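PDB 6GSZ: alpha-L-rhamnosidase from Aspergillus terreus, which probably hydrolyses terminal non-reducing alpha-L-rhamnose residues in alpha-L-rhamnosides, as a glycoside hydrolase that also binds calcium. Local coordinates for residues Glu10-Arg13 and Gly17-Glu20; Asp473-Ser478 and Thr524-Asp529; Leu509-Pro514 and Asn519-Thr524. One frame throughout, in Å; residues are numbered along the deposited sequence.

Contact 1 of 3, residues Glu10-Arg13 and Gly17-Glu20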
ATOM      1  N   GLU A  10       7.526  -8.894 -14.273  1.00 11.50           N
ATOM      2  CA  GLU A  10       7.216  -7.501 -13.920  1.00 10.27           C
ATOM      3  C   GLU A  10       7.342  -7.373 -12.401  1.00 10.59           C
ATOM      4  O   GLU A  10       8.344  -7.783 -11.814  1.00 11.50           O
ATOM      5  CB  GLU A  10       5.875  -7.069 -14.533  1.00 10.19           C
ATOM      6  CG  GLU A  10       5.904  -7.128 -16.057  1.00 10.71           C
ATOM      7  CD  GLU A  10       6.696  -6.022 -16.751  1.00 11.10           C
ATOM      8  OE1 GLU A  10       6.533  -4.860 -16.309  1.00 11.75           O
ATOM      9  OE2 GLU A  10       7.430  -6.331 -17.731  1.00 11.42           O
ATOM     10  N   HIS A  11       6.313  -6.790 -11.761  1.00  9.54           N
ATOM     11  CA  HIS A  11       6.240  -6.644 -10.324  1.00 10.65           C
ATOM     12  C   HIS A  11       5.148  -7.543  -9.721  1.00 12.23           C
ATOM     13  O   HIS A  11       4.789  -7.390  -8.530  1.00 13.28           O
ATOM     14  CB  HIS A  11       6.064  -5.190  -9.909  1.00 10.77           C
ATOM     15  CG  HIS A  11       7.220  -4.358 -10.355  1.00 11.23           C
ATOM     16  ND1 HIS A  11       8.475  -4.384  -9.738  1.00 11.30           N
ATOM     17  CD2 HIS A  11       7.322  -3.547 -11.419  1.00 10.42           C
ATOM     18  CE1 HIS A  11       9.269  -3.578 -10.414  1.00 12.71           C
ATOM     19  NE2 HIS A  11       8.621  -3.086 -11.459  1.00 11.25           N
ATOM     20  N   HIS A  12       4.770  -8.563 -10.483  1.00 11.32           N
ATOM     21  CA  HIS A  12       3.752  -9.507 -10.018  1.00 11.67           C
ATOM     22  C   HIS A  12       4.359 -10.530  -9.056  1.00 12.98           C
ATOM     23  O   HIS A  12       5.466 -11.037  -9.302  1.00 13.75           O
ATOM     24  CB  HIS A  12       3.189 -10.278 -11.201  1.00 12.06           C
ATOM     25  CG  HIS A  12       2.629  -9.454 -12.320  1.00 11.02           C
ATOM     26  ND1 HIS A  12       1.441  -8.735 -12.194  1.00 11.88           N
ATOM     27  CD2 HIS A  12       3.009  -9.309 -13.603  1.00 12.06           C
ATOM     28  CE1 HIS A  12       1.192  -8.156 -13.369  1.00 10.71           C
ATOM     29  NE2 HIS A  12       2.161  -8.471 -14.242  1.00 12.43           N
ATOM     30  N   ARG A  13       3.647 -10.904  -7.998  1.00 12.01           N
ATOM     31  CA  ARG A  13       4.102 -11.972  -7.119  1.00 13.47           C
ATOM     32  C   ARG A  13       3.964 -13.331  -7.831  1.00 15.65           C
ATOM     33  O   ARG A  13       4.799 -14.230  -7.673  1.00 19.33           O
ATOM     34  CB  ARG A  13       3.351 -11.993  -5.782  1.00 15.62           C
ATOM     35  CG  ARG A  13       3.515 -10.739  -4.936  1.00 17.43           C
ATOM     36  CD  ARG A  13       3.118 -10.888  -3.469  1.00 18.23           C
ATOM     37  NE  ARG A  13       3.993 -11.849  -2.788  1.00 18.08           N
ATOM     38  CZ  ARG A  13       3.823 -12.296  -1.549  1.00 15.87           C
ATOM     39  NH1 ARG A  13       2.792 -11.851  -0.826  1.00 16.84           N
ATOM     40  NH2 ARG A  13       4.687 -13.171  -1.028  1.00 20.52           N
ATOM     41  N   GLY A  17      -2.974 -14.355 -15.699  1.00 10.81           N
ATOM     42  CA  GLY A  17      -3.916 -13.403 -16.234  1.00 12.52           C
ATOM     43  C   GLY A  17      -3.376 -11.993 -16.377  1.00 13.03           C
ATOM     44  O   GLY A  17      -4.113 -11.002 -16.332  1.00 12.83           O
ATOM     45  N   ILE A  18      -2.051 -11.901 -16.605  1.00 11.82           N
ATOM     46  CA  ILE A  18      -1.353 -10.625 -16.657  1.00 11.10           C
ATOM     47  C   ILE A  18      -1.639  -9.890 -17.976  1.00 10.44           C
ATOM     48  O   ILE A  18      -2.119 -10.443 -18.974  1.00 12.24           O
ATOM     49  CB  ILE A  18       0.155 -10.792 -16.397  1.00 11.06           C
ATOM     50  CG1 ILE A  18       0.862 -11.552 -17.509  1.00 11.79           C
ATOM     51  CG2 ILE A  18       0.375 -11.451 -15.038  1.00 11.97           C
ATOM     52  CD1 ILE A  18       2.375 -11.490 -17.440  1.00 12.46           C
ATOM     53  N   GLY A  19      -1.258  -8.616 -17.998  1.00 10.66           N
ATOM     54  CA  GLY A  19      -1.472  -7.751 -19.142  1.00 11.32           C
ATOM     55  C   GLY A  19      -0.334  -7.740 -20.154  1.00 12.66           C
ATOM     56  O   GLY A  19      -0.485  -7.224 -21.247  1.00 15.64           O
ATOM     57  N   GLU A  20       0.817  -8.280 -19.788  1.00 11.66           N
ATOM     58  CA  GLU A  20       2.040  -8.205 -20.620  1.00 12.56           C
ATOM     59  C   GLU A  20       2.156  -9.470 -21.477  1.00 12.21           C
ATOM     60  O   GLU A  20       2.061 -10.576 -20.966  1.00 14.98           O
ATOM     61  CB  GLU A  20       3.306  -8.081 -19.765  1.00 13.02           C
ATOM     62  CG  GLU A  20       3.323  -6.826 -18.931  1.00 13.01           C
ATOM     63  CD  GLU A  20       2.596  -6.891 -17.586  1.00 12.05           C
ATOM     64  OE1 GLU A  20       2.398  -8.025 -17.065  1.00 14.66           O
ATOM     65  OE2 GLU A  20       2.344  -5.791 -17.033  1.00 15.09           O
TER

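Contact 2 of 3, residues Asp473-Ser478 and Thr524-Asp529. With BGC (beta-D-glucopyranose), chain B.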
ATOM      1  N   ASP A 473      -0.169  12.208   1.840  1.00 10.96           N
ATOM      2  CA  ASP A 473       0.204  11.238   2.839  1.00 10.73           C
ATOM      3  C   ASP A 473       1.158  10.190   2.225  1.00 10.51           C
ATOM      4  O   ASP A 473       2.155   9.821   2.847  1.00 10.87           O
ATOM      5  CB  ASP A 473      -1.024  10.543   3.445  1.00 11.11           C
ATOM      6  CG  ASP A 473      -2.067  11.456   4.061  1.00 12.67           C
ATOM      7  OD1 ASP A 473      -2.427  12.458   3.393  1.00 13.02           O
ATOM      8  OD2 ASP A 473      -2.477  11.172   5.213  1.00 13.13           O
ATOM      9  N   ILE A 474       0.832   9.695   1.025  1.00 10.35           N
ATOM     10  CA  ILE A 474       1.679   8.695   0.403  1.00 10.02           C
ATOM     11  C   ILE A 474       2.987   9.319  -0.086  1.00 10.55           C
ATOM     12  O   ILE A 474       4.009   8.657  -0.076  1.00 10.27           O
ATOM     13  CB  ILE A 474       0.929   7.845  -0.644  1.00 10.43           C
ATOM     14  CG1 ILE A 474       1.795   6.705  -1.161  1.00 10.16           C
ATOM     15  CG2 ILE A 474       0.387   8.680  -1.771  1.00 10.57           C
ATOM     16  CD1 ILE A 474       2.276   5.735  -0.077  1.00 11.88           C
ATOM     17  N   HIS A 475       2.953  10.584  -0.478  1.00  9.42           N
ATOM     18  CA  HIS A 475       4.196  11.276  -0.812  1.00  9.33           C
ATOM     19  C   HIS A 475       5.142  11.214   0.398  1.00 10.64           C
ATOM     20  O   HIS A 475       6.326  10.850   0.276  1.00 10.63           O
ATOM     21  CB  HIS A 475       3.905  12.700  -1.297  1.00  9.09           C
ATOM     22  CG  HIS A 475       5.092  13.462  -1.799  1.00  9.79           C
ATOM     23  ND1 HIS A 475       4.969  14.802  -2.149  1.00 10.08           N
ATOM     24  CD2 HIS A 475       6.399  13.151  -1.924  1.00 12.44           C
ATOM     25  CE1 HIS A 475       6.172  15.267  -2.514  1.00 11.62           C
ATOM     26  NE2 HIS A 475       7.049  14.269  -2.396  1.00 14.73           N
ATOM     27  N   ALA A 476       4.651  11.576   1.570  1.00  9.39           N
ATOM     28  CA  ALA A 476       5.465  11.586   2.786  1.00 10.30           C
ATOM     29  C   ALA A 476       5.934  10.188   3.200  1.00 10.07           C
ATOM     30  O   ALA A 476       7.076  10.026   3.651  1.00 11.81           O
ATOM     31  CB  ALA A 476       4.685  12.217   3.935  1.00 11.60           C
ATOM     32  N   PHE A 477       5.088   9.180   3.022  1.00  9.68           N
ATOM     33  CA  PHE A 477       5.330   7.848   3.624  1.00  9.00           C
ATOM     34  C   PHE A 477       6.081   6.878   2.685  1.00  9.03           C
ATOM     35  O   PHE A 477       6.581   5.873   3.183  1.00  9.38           O
ATOM     36  CB  PHE A 477       3.996   7.231   4.074  1.00  8.82           C
ATOM     37  CG  PHE A 477       4.158   5.958   4.869  1.00  9.57           C
ATOM     38  CD1 PHE A 477       4.763   5.984   6.123  1.00 10.48           C
ATOM     39  CD2 PHE A 477       3.678   4.748   4.380  1.00  9.93           C
ATOM     40  CE1 PHE A 477       4.954   4.817   6.838  1.00 10.16           C
ATOM     41  CE2 PHE A 477       3.866   3.576   5.101  1.00  9.98           C
ATOM     42  CZ  PHE A 477       4.495   3.622   6.333  1.00 11.24           C
ATOM     43  N   SER A 478       6.119   7.101   1.362  1.00  8.92           N
ATOM     44  CA  SER A 478       6.523   5.980   0.471  1.00 10.52           C
ATOM     45  C   SER A 478       8.012   5.564   0.687  1.00  9.05           C
ATOM     46  O   SER A 478       8.307   4.381   0.492  1.00 10.85           O
ATOM     47  CB  SER A 478       6.204   6.252  -0.998  1.00 11.07           C
ATOM     48  OG  SER A 478       7.240   6.938  -1.644  1.00 11.03           O
ATOM     49  N   THR A 524      -2.192  22.084  -5.245  1.00 10.88           N
ATOM     50  CA  THR A 524      -1.500  22.275  -3.954  1.00 12.09           C
ATOM     51  C   THR A 524      -0.107  21.628  -3.995  1.00 12.58           C
ATOM     52  O   THR A 524       0.119  20.595  -4.626  1.00 11.45           O
ATOM     53  CB  THR A 524      -2.298  21.694  -2.781  1.00 11.89           C
ATOM     54  OG1 THR A 524      -2.521  20.281  -2.930  1.00 12.43           O
ATOM     55  CG2 THR A 524      -3.608  22.428  -2.632  1.00 12.18           C
ATOM     56  N   SER A 525       0.789  22.224  -3.211  1.00 10.93           N
ATOM     57  CA  SER A 525       2.118  21.655  -2.971  1.00 11.00           C
ATOM     58  C   SER A 525       1.977  20.428  -2.071  1.00 10.65           C
ATOM     59  O   SER A 525       0.973  20.305  -1.355  1.00 11.06           O
ATOM     60  CB  SER A 525       3.013  22.663  -2.311  1.00 12.25           C
ATOM     61  OG  SER A 525       2.605  22.900  -0.983  1.00 12.99           O
ATOM     62  N   ILE A 526       2.932  19.506  -2.175  1.00 10.92           N
ATOM     63  CA  ILE A 526       3.091  18.272  -1.367  1.00 10.94           C
ATOM     64  C   ILE A 526       2.091  17.203  -1.835  1.00 10.56           C
ATOM     65  O   ILE A 526       2.498  16.129  -2.196  1.00 12.13           O
ATOM     66  CB  ILE A 526       3.037  18.509   0.155  1.00 11.23           C
ATOM     67  CG1 ILE A 526       3.965  19.662   0.579  1.00 11.97           C
ATOM     68  CG2 ILE A 526       3.370  17.212   0.886  1.00 13.22           C
ATOM     69  CD1 ILE A 526       3.781  20.073   2.003  1.00 14.84           C
ATOM     70  N   TRP A 527       0.800  17.527  -1.730  1.00 10.51           N
ATOM     71  CA  TRP A 527      -0.309  16.714  -2.248  1.00 10.71           C
ATOM     72  C   TRP A 527      -0.171  16.631  -3.771  1.00 10.17           C
ATOM     73  O   TRP A 527       0.083  15.540  -4.272  1.00 10.24           O
ATOM     74  CB  TRP A 527      -1.630  17.338  -1.771  1.00 10.96           C
ATOM     75  CG  TRP A 527      -1.990  16.914  -0.378  1.00 11.09           C
ATOM     76  CD1 TRP A 527      -2.968  16.028  -0.028  1.00 12.68           C
ATOM     77  CD2 TRP A 527      -1.392  17.324   0.871  1.00 11.96           C
ATOM     78  NE1 TRP A 527      -2.994  15.849   1.323  1.00 13.74           N
ATOM     79  CE2 TRP A 527      -2.023  16.615   1.904  1.00 12.69           C
ATOM     80  CE3 TRP A 527      -0.362  18.208   1.226  1.00 13.13           C
ATOM     81  CZ2 TRP A 527      -1.690  16.763   3.250  1.00 13.89           C
ATOM     82  CZ3 TRP A 527      -0.019  18.342   2.558  1.00 14.35           C
ATOM     83  CH2 TRP A 527      -0.675  17.638   3.563  1.00 13.79           C
ATOM     84  N   GLY A 528      -0.178  17.753  -4.487  1.00 10.27           N
ATOM     85  CA  GLY A 528      -0.035  17.667  -5.910  1.00 11.17           C
ATOM     86  C   GLY A 528       1.335  17.135  -6.328  1.00  9.73           C
ATOM     87  O   GLY A 528       1.473  16.459  -7.351  1.00 10.77           O
ATOM     88  N   ASP A 529       2.351  17.484  -5.525  1.00 10.02           N
ATOM     89  CA  ASP A 529       3.719  17.052  -5.786  1.00  9.71           C
ATOM     90  C   ASP A 529       3.875  15.531  -5.708  1.00  9.99           C
ATOM     91  O   ASP A 529       4.919  15.028  -6.124  1.00 10.37           O
ATOM     92  CB  ASP A 529       4.721  17.743  -4.875  1.00 10.24           C
ATOM     93  CG  ASP A 529       4.868  19.229  -5.201  1.00 10.78           C
ATOM     94  OD1 ASP A 529       5.202  19.533  -6.390  1.00 11.78           O
ATOM     95  OD2 ASP A 529       4.686  20.026  -4.250  1.00 11.65           O
TER
HETATM   96  C2  BGC B 968      -5.360  13.235   5.166  0.70 21.40           C
HETATM   97  C3  BGC B 968      -4.750  14.562   4.812  0.70 25.42           C
HETATM   98  C4  BGC B 968      -5.689  15.657   4.358  0.70 26.12           C
HETATM   99  C5  BGC B 968      -6.740  15.678   5.358  0.70 22.33           C
HETATM  100  C6  BGC B 968      -7.657  16.810   4.937  0.70 25.89           C
HETATM  101  C1  BGC B 968      -6.554  13.446   6.080  0.70 26.18           C
HETATM  102  O1  BGC B 968      -7.025  12.182   6.503  0.70 14.80           O
HETATM  103  O2  BGC B 968      -4.534  12.540   6.071  0.70 29.23           O
HETATM  104  O3  BGC B 968      -4.011  14.370   3.726  0.70 14.73           O
HETATM  105  O4  BGC B 968      -5.124  16.974   4.158  0.70 25.27           O
HETATM  106  O5  BGC B 968      -7.458  14.416   5.548  0.70 37.28           O
HETATM  107  O6  BGC B 968      -8.802  16.797   5.796  0.70 26.27           O

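Contact 3 of 3, residues Leu509-Pro514 and Asn519-Thr524. With NAG (2-acetamido-2-deoxy-beta-D-glucopyranose), chain C.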
ATOM      1  N   LEU A 509      -3.191  17.574 -10.042  1.00 14.66           N
ATOM      2  CA  LEU A 509      -3.545  16.310  -9.423  1.00 13.16           C
ATOM      3  C   LEU A 509      -4.680  16.536  -8.428  1.00 13.71           C
ATOM      4  O   LEU A 509      -4.583  17.373  -7.538  1.00 13.90           O
ATOM      5  CB  LEU A 509      -2.314  15.726  -8.731  1.00 14.31           C
ATOM      6  CG  LEU A 509      -2.453  14.307  -8.226  1.00 13.85           C
ATOM      7  CD1 LEU A 509      -2.600  13.320  -9.387  1.00 15.06           C
ATOM      8  CD2 LEU A 509      -1.264  13.961  -7.336  1.00 14.01           C
ATOM      9  N   PRO A 510      -5.806  15.805  -8.548  1.00 12.26           N
ATOM     10  CA  PRO A 510      -6.827  15.847  -7.501  1.00 11.74           C
ATOM     11  C   PRO A 510      -6.228  15.469  -6.151  1.00 11.62           C
ATOM     12  O   PRO A 510      -5.230  14.774  -6.081  1.00 11.66           O
ATOM     13  CB  PRO A 510      -7.876  14.851  -7.953  1.00 11.83           C
ATOM     14  CG  PRO A 510      -7.700  14.805  -9.436  1.00 12.37           C
ATOM     15  CD  PRO A 510      -6.201  14.929  -9.661  1.00 12.82           C
ATOM     16  N   TYR A 511      -6.838  15.933  -5.078  1.00 10.72           N
ATOM     17  CA  TYR A 511      -6.334  15.662  -3.737  1.00 10.15           C
ATOM     18  C   TYR A 511      -6.293  14.179  -3.396  1.00 10.33           C
ATOM     19  O   TYR A 511      -5.408  13.724  -2.688  1.00 10.91           O
ATOM     20  CB  TYR A 511      -7.100  16.452  -2.674  1.00 10.73           C
ATOM     21  CG  TYR A 511      -7.043  17.949  -2.866  1.00 11.12           C
ATOM     22  CD1 TYR A 511      -6.018  18.586  -3.559  1.00 11.68           C
ATOM     23  CD2 TYR A 511      -7.995  18.739  -2.238  1.00 13.34           C
ATOM     24  CE1 TYR A 511      -6.050  19.958  -3.747  1.00 13.33           C
ATOM     25  CE2 TYR A 511      -8.013  20.107  -2.391  1.00 15.57           C
ATOM     26  CZ  TYR A 511      -7.038  20.725  -3.145  1.00 13.45           C
ATOM     27  OH  TYR A 511      -7.061  22.082  -3.321  1.00 15.04           O
ATOM     28  N   VAL A 512      -7.329  13.451  -3.828  1.00 10.33           N
ATOM     29  CA  VAL A 512      -7.391  12.015  -3.602  1.00 10.48           C
ATOM     30  C   VAL A 512      -7.536  11.270  -4.921  1.00  9.63           C
ATOM     31  O   VAL A 512      -8.111  11.790  -5.871  1.00 10.63           O
ATOM     32  CB  VAL A 512      -8.518  11.592  -2.643  1.00 10.41           C
ATOM     33  CG1 VAL A 512      -8.446  12.398  -1.357  1.00 11.32           C
ATOM     34  CG2 VAL A 512      -9.926  11.700  -3.231  1.00 11.89           C
ATOM     35  N   ILE A 513      -6.952  10.068  -4.948  1.00  9.39           N
ATOM     36  CA  ILE A 513      -6.953   9.198  -6.113  1.00  9.09           C
ATOM     37  C   ILE A 513      -7.317   7.802  -5.653  1.00  9.19           C
ATOM     38  O   ILE A 513      -6.635   7.207  -4.795  1.00 10.20           O
ATOM     39  CB  ILE A 513      -5.572   9.124  -6.763  1.00  9.24           C
ATOM     40  CG1 ILE A 513      -5.018  10.500  -7.148  1.00 13.38           C
ATOM     41  CG2 ILE A 513      -5.555   8.163  -7.932  1.00 10.62           C
ATOM     42  CD1 ILE A 513      -5.743  11.242  -8.277  1.00 11.80           C
ATOM     43  N   PRO A 514      -8.383   7.173  -6.203  1.00 10.19           N
ATOM     44  CA  PRO A 514      -9.308   7.736  -7.209  1.00  9.46           C
ATOM     45  C   PRO A 514     -10.043   9.000  -6.741  1.00  8.91           C
ATOM     46  O   PRO A 514     -10.275   9.190  -5.524  1.00 10.29           O
ATOM     47  CB  PRO A 514     -10.331   6.606  -7.379  1.00 10.01           C
ATOM     48  CG  PRO A 514      -9.525   5.327  -7.077  1.00 11.07           C
ATOM     49  CD  PRO A 514      -8.654   5.759  -5.908  1.00 10.38           C
ATOM     50  N   ASN A 519     -13.792  18.397 -10.301  1.00 21.88           N
ATOM     51  CA  ASN A 519     -12.721  19.177 -10.881  1.00 23.00           C
ATOM     52  C   ASN A 519     -12.466  20.516 -10.161  1.00 23.31           C
ATOM     53  O   ASN A 519     -11.682  21.330 -10.646  1.00 31.52           O
ATOM     54  CB  ASN A 519     -12.946  19.376 -12.378  1.00 28.13           C
ATOM     55  CG  ASN A 519     -14.012  20.400 -12.685  1.00 31.61           C
ATOM     56  OD1 ASN A 519     -14.774  20.790 -11.800  1.00 39.34           O
ATOM     57  ND2 ASN A 519     -14.091  20.822 -13.946  1.00 40.02           N
ATOM     58  N   GLY A 520     -13.020  20.706  -8.973  1.00 25.87           N
ATOM     59  CA  GLY A 520     -13.019  22.028  -8.307  1.00 27.21           C
ATOM     60  C   GLY A 520     -11.792  22.296  -7.438  1.00 25.30           C
ATOM     61  O   GLY A 520     -11.536  23.446  -7.063  1.00 27.73           O
ATOM     62  N   GLU A 521     -11.031  21.259  -7.094  1.00 22.98           N
ATOM     63  CA  GLU A 521      -9.893  21.416  -6.206  1.00 19.07           C
ATOM     64  C   GLU A 521      -8.770  22.169  -6.928  1.00 23.89           C
ATOM     65  O   GLU A 521      -8.427  21.816  -8.038  1.00 28.81           O
ATOM     66  CB  GLU A 521      -9.413  20.052  -5.725  1.00 18.31           C
ATOM     67  CG  GLU A 521     -10.462  19.345  -4.888  1.00 20.19           C
ATOM     68  CD  GLU A 521     -10.178  17.867  -4.626  1.00 16.53           C
ATOM     69  OE1 GLU A 521     -10.513  17.371  -3.494  1.00 21.59           O
ATOM     70  OE2 GLU A 521      -9.567  17.248  -5.490  1.00 19.43           O
ATOM     71  N   THR A 522      -8.204  23.177  -6.272  1.00 14.88           N
ATOM     72  CA  THR A 522      -7.105  23.934  -6.855  1.00 14.94           C
ATOM     73  C   THR A 522      -5.765  23.269  -6.554  1.00 13.33           C
ATOM     74  O   THR A 522      -5.640  22.513  -5.594  1.00 15.02           O
ATOM     75  CB  THR A 522      -7.165  25.398  -6.395  1.00 15.20           C
ATOM     76  OG1 THR A 522      -7.127  25.483  -4.975  1.00 16.32           O
ATOM     77  CG2 THR A 522      -8.416  26.069  -6.927  1.00 16.74           C
ATOM     78  N   PRO A 523      -4.728  23.500  -7.392  1.00 14.41           N
ATOM     79  CA  PRO A 523      -3.451  22.785  -7.231  1.00 13.41           C
ATOM     80  C   PRO A 523      -2.753  23.116  -5.901  1.00 10.75           C
ATOM     81  O   PRO A 523      -2.686  24.280  -5.499  1.00 12.43           O
ATOM     82  CB  PRO A 523      -2.617  23.317  -8.401  1.00 14.82           C
ATOM     83  CG  PRO A 523      -3.638  23.836  -9.405  1.00 17.32           C
ATOM     84  CD  PRO A 523      -4.754  24.381  -8.566  1.00 16.12           C
ATOM     85  N   THR A 524      -2.192  22.084  -5.245  1.00 10.88           N
ATOM     86  CA  THR A 524      -1.500  22.275  -3.954  1.00 12.09           C
ATOM     87  C   THR A 524      -0.107  21.628  -3.995  1.00 12.58           C
ATOM     88  O   THR A 524       0.119  20.595  -4.626  1.00 11.45           O
ATOM     89  CB  THR A 524      -2.298  21.694  -2.781  1.00 11.89           C
ATOM     90  OG1 THR A 524      -2.521  20.281  -2.930  1.00 12.43           O
ATOM     91  CG2 THR A 524      -3.608  22.428  -2.632  1.00 12.18           C
TER
HETATM   92  C1  NAG C   1     -13.800  14.992 -16.481  1.00 19.14           C
HETATM   93  C2  NAG C   1     -14.789  13.843 -16.225  1.00 17.64           C
HETATM   94  C3  NAG C   1     -16.213  14.329 -16.349  1.00 22.59           C
HETATM   95  C4  NAG C   1     -16.482  15.509 -15.448  1.00 23.33           C
HETATM   96  C5  NAG C   1     -15.442  16.589 -15.748  1.00 21.96           C
HETATM   97  C6  NAG C   1     -15.573  17.737 -14.756  1.00 26.90           C
HETATM   98  C7  NAG C   1     -14.361  11.467 -16.703  1.00 18.93           C
HETATM   99  C8  NAG C   1     -14.125  10.464 -17.805  1.00 20.47           C
HETATM  100  N2  NAG C   1     -14.577  12.742 -17.122  1.00 18.36           N
HETATM  101  O3  NAG C   1     -17.086  13.260 -16.010  1.00 23.93           O
HETATM  102  O4  NAG C   1     -17.792  15.967 -15.765  1.00 27.76           O
HETATM  103  O5  NAG C   1     -14.135  16.019 -15.553  1.00 21.30           O
HETATM  104  O6  NAG C   1     -15.590  17.226 -13.382  1.00 31.21           O
HETATM  105  O7  NAG C   1     -14.335  11.161 -15.502  1.00 20.79           O
HETATM  106  O   HOH W   1      -3.118  19.288  -5.586  1.00 13.59           O
HETATM  107  O   HOH W   2      -5.745  19.806  -7.495  1.00 28.58           O
HETATM  108  O   HOH W   3      -9.481  23.689  -3.129  1.00 38.76           O
HETATM  109  O   HOH W   4      -9.846  14.647  -4.880  1.00 13.75           O

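Contact 1 of 3, residues Glu10-Arg13 and Gly17-Glu20
Across this loop His12 faces Ile18 with CA atoms 8.4 Å apart and Glu10 faces Glu20 at 8.5 Å, a spacing too wide for backbone pairing, so the side chains make the contact. The link is a nearly straight hydrogen bond from His12 NE2 to Glu20 OE1, 2.9 Å long with an N-H...O angle of 165°. Glu20 OE1 lies close to the imidazole plane and is met on the syn side of the carboxylate. Glu20 reaches this position by folding at chi2 (85°), which turns the carboxylate back to the ring. Ile18 CG2 sits over one face of the same ring, 3.7 Å from its centroid, in a CH-pi contact, so the ring is held at its edge by Glu20 and covered on one face by Ile18. The carboxylate of Glu10 stacks on that of Glu20, their planes 15° apart. Two like charges would ordinarily disfavour this, but Glu10 OE1 is salt-bridged to Arg24 and Arg492, which probably offset them. Glu10 and His12 also line a pocket that holds 2-(2-methoxyethoxy)ethanol. The contact lies within the N-terminal immunoglobulin-like domain, where the loop after strand 3-9 leads into edge strand 15-18, and Arg492 reaches it from helix 488-503.

Contact 2 of 3, residues Asp473-Ser478 and Thr524-Asp529
His475 extends its imidazole from helix 471-484 across to the 524-529 loop because its first torsion is trans (chi1 -174°), while Trp527, whose CB points away from the helix, swings its indole back to bring NE1 within 4.0 Å of Asp473 OD1. His475 ND1 donates to Ile526 O over 2.8 Å at an N-H...O angle of 173°. The carbonyl oxygen lies in the ring plane and receives the proton on a lone pair, a geometry that favours this rotation of the ring and ties the loop to the helix at Ile526. Asp529 CB packs against His475 CE1 at 3.7 Å.

Both segments belong to the six-hairpin glycosidase domain, the (alpha/alpha)6 barrel of this rhamnosidase family, and here a barrel helix is tied to a loop that lines the sugar pocket. Asp473 and Trp527 do not bond to each other; they meet through beta-D-glucopyranose. The carboxylate straddles two neighbouring hydroxyls, with OD1 accepting from sugar O3 at 2.5 Å and OD2 from sugar O2 at 2.6 Å. Sugar O3 in turn accepts from Trp527 NE1, a more bent bond of 143°, and lies at the indole edge. Trp470 and Trp578 meet the indole, and Asp460 and His761 make further bonds to the sugar. Within the loop, Asp529 OD2 takes the backbone N-H of Ile526 at 2.8 Å, closing the turn that presents Ile526 O to the histidine, and Asp529 OD1 accepts from Trp558 NE1 and is also bonded to Ser609 OG.

Contact 3 of 3, residues Leu509-Pro514 and Asn519-Thr524
The Tyr511 ring carries Glu521 CB over one face, 3.7 Å from its centroid in a CH-pi contact, while Thr522 O lies at the ring edge near its plane. The Glu521 carboxylate is tilted 32° from the ring, and OE1 approaches CD2. Both segments lie in the long loop that joins helix 488-503 to helix 530-542 of the six-hairpin glycosidase domain, and Tyr511 bridges the two.

At the ring end the phenol OH donates to Thr522 O over 2.7 Å, using a lone pair in the carbonyl plane. At the backbone end, Tyr511 N donates to Glu521 OE2 over 3.1 Å; this bond is straight (168°) but approaches from above the carboxylate plane. Glu521 gets there because its chain runs on extended beyond CG (chi2 167°), passing along the ring to the tyrosine backbone. Thr524 adds CG2 against the phenol oxygen at 3.5 Å. Water 1 joins the segments by donating to Leu509 O and accepting from Thr524 N.

Elsewhere the backbone of Tyr511 bonds to Thr471 at the start of helix 471-484, and its ring meets Trp578 of the glucose pocket edge-to-face. At the exposed start of 519-524, Asn519 lies beside an N-acetylglucosamine of an attached glycan, its ND2 3.5 Å from sugar C6.

In the fold
Contacts 2 and 3 belong to the same six-hairpin, (alpha/alpha)6 glycosidase domain and touch, their centres about 12 Å apart: they share Thr524, and Leu509 CD2 packs on the carbonyl oxygens of Trp527 and Gly528. Contact 1 stands apart in the immunoglobulin-like domain, its nearest atoms about 13 Å from contact 2. Every touching residue of contact 2 is buried, whereas contact 3 runs from buried Tyr511 to exposed Thr522 and admits bridging waters. Carboxylates serve differently in each: stacked in contact 1, with arginines at Glu10 that probably offset the charge, gripping sugar hydroxyls in contact 2, and capturing a backbone N-H in contact 3. Helix 488-503 borders both contact 1, through Arg492, and contact 3.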